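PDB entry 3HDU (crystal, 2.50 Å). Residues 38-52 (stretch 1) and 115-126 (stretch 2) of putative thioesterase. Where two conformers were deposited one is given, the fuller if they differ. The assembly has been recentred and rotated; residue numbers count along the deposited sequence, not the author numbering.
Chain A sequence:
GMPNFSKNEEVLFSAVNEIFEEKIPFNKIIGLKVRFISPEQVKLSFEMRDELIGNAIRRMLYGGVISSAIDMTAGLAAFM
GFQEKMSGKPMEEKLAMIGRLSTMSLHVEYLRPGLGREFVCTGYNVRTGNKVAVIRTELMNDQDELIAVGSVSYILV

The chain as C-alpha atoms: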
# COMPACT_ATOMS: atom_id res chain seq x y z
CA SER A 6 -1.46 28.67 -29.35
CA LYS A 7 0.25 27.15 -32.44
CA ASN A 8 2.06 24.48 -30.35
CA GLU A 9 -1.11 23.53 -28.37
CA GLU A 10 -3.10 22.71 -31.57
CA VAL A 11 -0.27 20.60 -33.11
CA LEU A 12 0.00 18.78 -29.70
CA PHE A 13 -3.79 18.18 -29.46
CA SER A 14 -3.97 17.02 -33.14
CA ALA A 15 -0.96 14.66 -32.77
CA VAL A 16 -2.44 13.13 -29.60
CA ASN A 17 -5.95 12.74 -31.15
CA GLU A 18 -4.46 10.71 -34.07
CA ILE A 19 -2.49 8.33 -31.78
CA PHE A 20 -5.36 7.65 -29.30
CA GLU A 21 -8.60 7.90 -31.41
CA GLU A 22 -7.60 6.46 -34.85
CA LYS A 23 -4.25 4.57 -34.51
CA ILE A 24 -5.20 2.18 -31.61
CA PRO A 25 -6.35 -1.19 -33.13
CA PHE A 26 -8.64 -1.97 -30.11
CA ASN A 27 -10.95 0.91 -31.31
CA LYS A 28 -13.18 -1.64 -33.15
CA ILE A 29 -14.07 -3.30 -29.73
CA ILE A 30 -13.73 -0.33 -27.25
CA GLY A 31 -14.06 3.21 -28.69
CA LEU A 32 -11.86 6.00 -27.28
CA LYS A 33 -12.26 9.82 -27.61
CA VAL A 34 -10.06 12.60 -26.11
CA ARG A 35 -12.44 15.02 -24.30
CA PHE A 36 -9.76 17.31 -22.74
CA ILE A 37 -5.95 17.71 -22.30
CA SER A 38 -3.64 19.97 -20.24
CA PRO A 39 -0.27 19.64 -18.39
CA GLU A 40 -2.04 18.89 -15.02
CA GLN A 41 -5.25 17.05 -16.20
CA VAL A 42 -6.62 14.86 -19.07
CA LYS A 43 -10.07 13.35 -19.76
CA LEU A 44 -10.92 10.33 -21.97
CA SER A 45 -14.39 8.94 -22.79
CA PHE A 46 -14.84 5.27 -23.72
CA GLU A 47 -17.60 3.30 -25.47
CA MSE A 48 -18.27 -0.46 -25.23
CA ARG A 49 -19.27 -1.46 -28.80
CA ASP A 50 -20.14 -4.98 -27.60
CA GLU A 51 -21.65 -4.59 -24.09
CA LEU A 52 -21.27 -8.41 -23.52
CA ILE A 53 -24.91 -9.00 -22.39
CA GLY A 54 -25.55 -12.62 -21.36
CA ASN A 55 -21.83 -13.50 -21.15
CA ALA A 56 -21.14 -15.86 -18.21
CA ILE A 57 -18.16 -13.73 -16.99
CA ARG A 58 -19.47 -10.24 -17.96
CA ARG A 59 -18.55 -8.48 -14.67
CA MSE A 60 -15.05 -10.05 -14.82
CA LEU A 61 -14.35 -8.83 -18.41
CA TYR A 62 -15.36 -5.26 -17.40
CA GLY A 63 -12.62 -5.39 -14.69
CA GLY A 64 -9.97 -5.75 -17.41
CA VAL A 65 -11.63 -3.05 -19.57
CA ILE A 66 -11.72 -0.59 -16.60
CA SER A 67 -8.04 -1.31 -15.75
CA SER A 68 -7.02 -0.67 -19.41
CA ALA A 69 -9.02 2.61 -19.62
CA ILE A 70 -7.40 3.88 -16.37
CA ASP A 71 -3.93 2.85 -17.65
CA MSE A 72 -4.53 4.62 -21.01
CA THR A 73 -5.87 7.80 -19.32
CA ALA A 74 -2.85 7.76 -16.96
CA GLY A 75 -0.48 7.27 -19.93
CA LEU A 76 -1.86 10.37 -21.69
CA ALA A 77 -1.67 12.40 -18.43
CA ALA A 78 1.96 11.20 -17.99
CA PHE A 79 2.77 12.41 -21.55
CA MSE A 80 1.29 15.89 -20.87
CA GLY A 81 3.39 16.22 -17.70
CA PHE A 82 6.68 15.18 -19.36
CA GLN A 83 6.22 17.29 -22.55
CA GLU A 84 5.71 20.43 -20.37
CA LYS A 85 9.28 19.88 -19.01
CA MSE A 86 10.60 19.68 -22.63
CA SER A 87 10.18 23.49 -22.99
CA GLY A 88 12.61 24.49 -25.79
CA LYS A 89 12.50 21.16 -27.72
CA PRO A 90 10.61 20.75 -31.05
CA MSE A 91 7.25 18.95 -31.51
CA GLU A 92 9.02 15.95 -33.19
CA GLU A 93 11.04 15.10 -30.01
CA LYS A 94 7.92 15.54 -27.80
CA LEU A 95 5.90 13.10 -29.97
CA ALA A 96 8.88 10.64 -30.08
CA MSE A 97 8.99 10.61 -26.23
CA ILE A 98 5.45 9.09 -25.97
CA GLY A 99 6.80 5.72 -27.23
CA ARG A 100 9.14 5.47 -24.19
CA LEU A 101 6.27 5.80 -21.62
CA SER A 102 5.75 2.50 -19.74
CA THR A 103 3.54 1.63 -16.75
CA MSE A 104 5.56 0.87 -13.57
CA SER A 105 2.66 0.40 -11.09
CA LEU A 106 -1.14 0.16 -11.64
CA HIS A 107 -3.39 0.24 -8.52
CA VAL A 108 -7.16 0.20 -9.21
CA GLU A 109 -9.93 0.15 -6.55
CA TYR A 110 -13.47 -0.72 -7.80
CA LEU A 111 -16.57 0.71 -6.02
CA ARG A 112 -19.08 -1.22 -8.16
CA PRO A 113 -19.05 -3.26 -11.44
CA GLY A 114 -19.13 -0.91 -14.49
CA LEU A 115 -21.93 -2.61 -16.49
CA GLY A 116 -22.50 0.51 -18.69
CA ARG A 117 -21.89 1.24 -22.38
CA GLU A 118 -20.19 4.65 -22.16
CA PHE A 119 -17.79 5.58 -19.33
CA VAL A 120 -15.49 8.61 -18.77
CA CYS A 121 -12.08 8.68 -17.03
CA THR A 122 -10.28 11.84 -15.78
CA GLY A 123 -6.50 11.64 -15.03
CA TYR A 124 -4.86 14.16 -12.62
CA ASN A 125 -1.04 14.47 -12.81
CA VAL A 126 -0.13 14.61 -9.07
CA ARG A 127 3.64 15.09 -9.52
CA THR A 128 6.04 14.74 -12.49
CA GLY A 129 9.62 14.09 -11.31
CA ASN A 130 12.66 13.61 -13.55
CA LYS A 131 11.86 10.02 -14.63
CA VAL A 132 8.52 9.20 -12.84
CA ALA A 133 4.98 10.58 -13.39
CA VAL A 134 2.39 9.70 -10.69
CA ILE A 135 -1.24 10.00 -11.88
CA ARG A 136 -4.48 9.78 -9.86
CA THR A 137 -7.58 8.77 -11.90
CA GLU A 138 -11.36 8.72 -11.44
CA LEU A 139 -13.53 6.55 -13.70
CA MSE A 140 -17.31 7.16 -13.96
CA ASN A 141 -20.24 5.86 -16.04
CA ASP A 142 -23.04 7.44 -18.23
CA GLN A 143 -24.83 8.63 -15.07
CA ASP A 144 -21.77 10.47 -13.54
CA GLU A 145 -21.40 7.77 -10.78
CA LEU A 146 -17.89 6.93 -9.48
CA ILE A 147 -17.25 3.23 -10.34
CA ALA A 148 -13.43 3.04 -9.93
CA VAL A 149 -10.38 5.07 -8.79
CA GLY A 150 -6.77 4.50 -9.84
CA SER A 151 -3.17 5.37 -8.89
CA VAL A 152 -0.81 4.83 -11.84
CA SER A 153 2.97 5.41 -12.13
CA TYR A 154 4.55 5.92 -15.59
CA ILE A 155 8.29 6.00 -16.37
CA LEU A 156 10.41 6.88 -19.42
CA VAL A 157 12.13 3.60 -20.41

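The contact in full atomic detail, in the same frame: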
# COMPACT_ATOMS: atom_id res chain seq x y z
N SER A 38 -4.40 18.86 -20.84
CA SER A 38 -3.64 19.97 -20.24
C SER A 38 -2.44 19.36 -19.49
O SER A 38 -2.45 18.15 -19.22
CB SER A 38 -4.51 20.82 -19.29
OG SER A 38 -4.87 20.11 -18.11
N PRO A 39 -1.42 20.17 -19.15
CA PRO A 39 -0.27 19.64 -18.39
C PRO A 39 -0.55 19.00 -17.01
O PRO A 39 0.25 18.16 -16.58
CB PRO A 39 0.64 20.87 -18.22
CG PRO A 39 0.24 21.80 -19.28
CD PRO A 39 -1.23 21.61 -19.45
N GLU A 40 -1.65 19.39 -16.36
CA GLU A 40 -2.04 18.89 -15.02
C GLU A 40 -3.30 18.00 -14.99
O GLU A 40 -3.62 17.43 -13.94
CB GLU A 40 -2.17 20.06 -14.01
CG GLU A 40 -3.19 21.19 -14.34
CD GLU A 40 -2.72 22.23 -15.37
OE1 GLU A 40 -1.50 22.35 -15.63
OE2 GLU A 40 -3.59 22.93 -15.93
N GLN A 41 -4.01 17.86 -16.12
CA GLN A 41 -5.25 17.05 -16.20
C GLN A 41 -5.64 16.64 -17.64
O GLN A 41 -5.51 17.44 -18.56
CB GLN A 41 -6.40 17.84 -15.56
CG GLN A 41 -7.78 17.16 -15.52
CD GLN A 41 -8.85 18.00 -14.83
OE1 GLN A 41 -8.55 18.99 -14.15
NE2 GLN A 41 -10.10 17.62 -15.01
N VAL A 42 -6.09 15.39 -17.79
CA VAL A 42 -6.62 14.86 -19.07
C VAL A 42 -7.96 14.17 -18.81
O VAL A 42 -8.27 13.83 -17.67
CB VAL A 42 -5.65 13.86 -19.76
CG1 VAL A 42 -4.30 14.52 -20.02
CG2 VAL A 42 -5.47 12.58 -18.94
N LYS A 43 -8.74 13.97 -19.87
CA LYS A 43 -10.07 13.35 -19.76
C LYS A 43 -10.38 12.55 -21.03
O LYS A 43 -10.43 13.12 -22.13
CB LYS A 43 -11.13 14.43 -19.54
CG LYS A 43 -12.56 13.94 -19.27
CD LYS A 43 -13.52 15.12 -19.19
CE LYS A 43 -14.97 14.67 -19.10
NZ LYS A 43 -15.91 15.83 -19.28
N LEU A 44 -10.57 11.23 -20.87
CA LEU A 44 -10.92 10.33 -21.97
C LEU A 44 -12.31 9.74 -21.74
O LEU A 44 -12.68 9.46 -20.60
CB LEU A 44 -9.90 9.19 -22.07
CG LEU A 44 -8.45 9.53 -22.40
CD1 LEU A 44 -7.63 8.26 -22.38
CD2 LEU A 44 -8.32 10.21 -23.75
N SER A 45 -13.08 9.59 -22.82
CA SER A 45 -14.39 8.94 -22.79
C SER A 45 -14.27 7.66 -23.60
O SER A 45 -13.60 7.65 -24.64
CB SER A 45 -15.50 9.85 -23.33
OG SER A 45 -15.25 10.21 -24.66
N PHE A 46 -14.89 6.60 -23.11
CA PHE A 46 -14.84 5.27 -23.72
C PHE A 46 -16.24 4.78 -24.06
O PHE A 46 -17.20 5.22 -23.43
CB PHE A 46 -14.17 4.30 -22.76
CG PHE A 46 -12.75 4.65 -22.42
CD1 PHE A 46 -12.46 5.50 -21.35
CD2 PHE A 46 -11.70 4.13 -23.18
CE1 PHE A 46 -11.13 5.83 -21.04
CE2 PHE A 46 -10.36 4.45 -22.88
CZ PHE A 46 -10.08 5.30 -21.81
N GLU A 47 -16.33 3.89 -25.04
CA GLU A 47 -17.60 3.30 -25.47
C GLU A 47 -17.45 1.80 -25.74
O GLU A 47 -16.65 1.40 -26.59
CB GLU A 47 -18.13 4.01 -26.73
CG GLU A 47 -19.54 3.56 -27.17
CD GLU A 47 -20.04 4.25 -28.42
OE1 GLU A 47 -19.52 5.32 -28.80
OE2 GLU A 47 -20.98 3.71 -29.04
N MSE A 48 -18.22 0.98 -25.02
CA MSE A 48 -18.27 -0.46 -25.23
C MSE A 48 -19.13 -0.70 -26.47
O MSE A 48 -20.32 -0.44 -26.44
CB MSE A 48 -18.97 -1.16 -24.05
CG MSE A 48 -18.22 -1.13 -22.75
SE MSE A 48 -16.80 -2.41 -22.76
CE MSE A 48 -17.80 -4.06 -22.71
N ARG A 49 -18.52 -1.17 -27.56
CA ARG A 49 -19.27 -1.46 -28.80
C ARG A 49 -20.07 -2.76 -28.67
O ARG A 49 -21.17 -2.86 -29.20
CB ARG A 49 -18.36 -1.46 -30.02
CG ARG A 49 -17.60 -0.16 -30.14
CD ARG A 49 -16.99 0.05 -31.49
NE ARG A 49 -16.10 1.20 -31.45
CZ ARG A 49 -16.45 2.48 -31.54
NH1 ARG A 49 -17.73 2.88 -31.59
NH2 ARG A 49 -15.49 3.40 -31.52
N ASP A 50 -19.48 -3.74 -27.98
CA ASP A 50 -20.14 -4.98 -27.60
C ASP A 50 -20.21 -4.90 -26.07
O ASP A 50 -19.19 -5.03 -25.40
CB ASP A 50 -19.34 -6.20 -28.09
CG ASP A 50 -20.09 -7.53 -27.91
OD1 ASP A 50 -20.92 -7.67 -26.99
OD2 ASP A 50 -19.82 -8.46 -28.70
N GLU A 51 -21.41 -4.67 -25.55
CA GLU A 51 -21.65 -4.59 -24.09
C GLU A 51 -21.51 -5.94 -23.34
O GLU A 51 -21.47 -5.93 -22.11
CB GLU A 51 -23.02 -3.95 -23.78
CG GLU A 51 -23.05 -2.44 -23.77
CD GLU A 51 -24.46 -1.89 -23.58
OE1 GLU A 51 -25.24 -1.90 -24.56
OE2 GLU A 51 -24.77 -1.41 -22.47
N LEU A 52 -21.47 -7.06 -24.07
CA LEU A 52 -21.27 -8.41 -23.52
C LEU A 52 -22.46 -8.90 -22.67
O LEU A 52 -22.25 -9.56 -21.64
CB LEU A 52 -19.93 -8.52 -22.75
CG LEU A 52 -18.65 -7.99 -23.41
CD1 LEU A 52 -17.47 -8.02 -22.44
CD2 LEU A 52 -18.33 -8.76 -24.67
N LEU A 115 -20.68 -2.21 -15.79
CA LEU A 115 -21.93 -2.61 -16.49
C LEU A 115 -22.70 -1.52 -17.28
O LEU A 115 -23.93 -1.55 -17.34
CB LEU A 115 -22.85 -3.34 -15.51
N GLY A 116 -21.95 -0.60 -17.89
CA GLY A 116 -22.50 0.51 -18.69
C GLY A 116 -21.81 0.55 -20.04
O GLY A 116 -20.69 0.05 -20.19
N ARG A 117 -22.46 1.16 -21.04
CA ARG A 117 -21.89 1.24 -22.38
C ARG A 117 -20.78 2.29 -22.48
O ARG A 117 -19.67 1.97 -22.89
CB ARG A 117 -22.97 1.54 -23.43
CG ARG A 117 -22.46 1.30 -24.84
CD ARG A 117 -23.46 1.65 -25.85
NE ARG A 117 -22.93 1.50 -27.21
CZ ARG A 117 -22.88 0.36 -27.92
NH1 ARG A 117 -23.29 -0.81 -27.42
NH2 ARG A 117 -22.37 0.39 -29.16
N GLU A 118 -21.12 3.53 -22.12
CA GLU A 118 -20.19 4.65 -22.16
C GLU A 118 -19.72 5.02 -20.76
O GLU A 118 -20.54 5.15 -19.85
CB GLU A 118 -20.82 5.87 -22.86
CG GLU A 118 -21.13 5.62 -24.35
CD GLU A 118 -21.74 6.83 -25.07
OE1 GLU A 118 -21.32 7.98 -24.83
OE2 GLU A 118 -22.64 6.62 -25.92
N PHE A 119 -18.41 5.15 -20.59
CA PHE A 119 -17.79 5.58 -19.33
C PHE A 119 -16.66 6.59 -19.61
O PHE A 119 -16.02 6.54 -20.66
CB PHE A 119 -17.32 4.39 -18.47
CG PHE A 119 -16.43 3.43 -19.19
CD1 PHE A 119 -15.04 3.60 -19.16
CD2 PHE A 119 -16.96 2.33 -19.86
CE1 PHE A 119 -14.19 2.69 -19.81
CE2 PHE A 119 -16.13 1.41 -20.52
CZ PHE A 119 -14.74 1.60 -20.50
N VAL A 120 -16.47 7.52 -18.67
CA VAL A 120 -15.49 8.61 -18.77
C VAL A 120 -14.47 8.48 -17.64
O VAL A 120 -14.83 8.13 -16.52
CB VAL A 120 -16.17 10.02 -18.79
CG1 VAL A 120 -17.07 10.23 -17.58
CG2 VAL A 120 -15.13 11.14 -18.89
N CYS A 121 -13.20 8.76 -17.97
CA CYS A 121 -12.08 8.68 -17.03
C CYS A 121 -11.27 9.97 -17.09
O CYS A 121 -10.87 10.38 -18.18
CB CYS A 121 -11.21 7.48 -17.39
SG CYS A 121 -9.86 7.16 -16.24
N THR A 122 -11.06 10.60 -15.93
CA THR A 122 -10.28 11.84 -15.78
C THR A 122 -8.97 11.49 -15.05
O THR A 122 -9.02 10.88 -13.99
CB THR A 122 -11.05 12.90 -14.96
OG1 THR A 122 -12.30 13.20 -15.60
CG2 THR A 122 -10.24 14.18 -14.83
N GLY A 123 -7.83 11.88 -15.62
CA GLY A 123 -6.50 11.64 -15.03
C GLY A 123 -5.89 12.93 -14.52
O GLY A 123 -5.81 13.89 -15.28
N TYR A 124 -5.48 12.97 -13.25
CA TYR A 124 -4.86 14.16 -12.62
C TYR A 124 -3.38 13.86 -12.38
O TYR A 124 -3.07 12.91 -11.66
CB TYR A 124 -5.52 14.49 -11.28
CG TYR A 124 -7.01 14.68 -11.34
CD1 TYR A 124 -7.57 15.92 -11.67
CD2 TYR A 124 -7.88 13.63 -11.03
CE1 TYR A 124 -8.97 16.11 -11.72
CE2 TYR A 124 -9.28 13.80 -11.07
CZ TYR A 124 -9.81 15.04 -11.42
OH TYR A 124 -11.18 15.20 -11.46
N ASN A 125 -2.49 14.66 -12.98
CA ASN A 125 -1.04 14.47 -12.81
C ASN A 125 -0.66 15.08 -11.44
O ASN A 125 -0.59 16.30 -11.30
CB ASN A 125 -0.27 15.10 -13.98
CG ASN A 125 1.17 14.58 -14.11
OD1 ASN A 125 1.91 14.47 -13.12
ND2 ASN A 125 1.58 14.28 -15.33
N VAL A 126 -0.45 14.20 -10.45
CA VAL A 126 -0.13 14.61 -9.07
C VAL A 126 1.24 15.28 -9.01
O VAL A 126 1.35 16.42 -8.56
CB VAL A 126 -0.19 13.40 -8.07
CG1 VAL A 126 0.19 13.83 -6.65
CG2 VAL A 126 -1.58 12.78 -8.07

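Strands 41-48 and 118-126 run antiparallel, their N-to-C directions 164° apart. Backbone pairing satisfies most of the main-chain donors and acceptors between them. Val42 and Gly123 form a reciprocal pair: Val42 N donates to Gly123 O and Gly123 N to Val42 O, both at 2.9 Å. Leu44 and Cys121 repeat it, with Leu44 N to Cys121 O and Cys121 N to Leu44 O both at 2.8 Å. At the third pair, Phe46 N to Phe119 O is 2.7 Å and Phe119 N to Phe46 O is 3.1 Å. Single bonds extend the ladder at its ends: Asn125 N gives to Glu40 O at 3.1 Å, and Met48 N to Arg117 O at 2.8 Å. Several of these carbonyls also take a CA-H...O contact, such as Gln41 CA to Gly123 O at 3.3 Å.

Beyond the ladder, Arg117 supplies the polar side-chain contacts. Its NE makes a salt bridge with Glu47 OE2 at 3.5 Å, and the hydrogen bond within it is weak. Its NH1 lies 3.6 Å from Glu51 OE1, a long salt bridge. NH1 of Arg117 also donates weakly to Arg49 O at 3.4 Å. Met48 O is nearer, 3.1 Å from Arg117 NH1, but the angle is poor for a hydrogen bond; this carbonyl lies over a face of the guanidinium.

Tyr124 OH and Asn125 ND2 are satisfied elsewhere in the structure. Within the first stretch, Ser38 OG donates to Gln41 O at 2.8 Å.

The side chains of Val42, Leu44, Phe46, Phe119 and Cys121 share one face. Phe46 CB sits over the Phe119 ring, 3.7 Å from its centroid. The two rings are nearly parallel but slid apart, so they barely overlap. Met48 CG meets the edge of the Phe119 ring, 4.0 Å from Phe119 CE2.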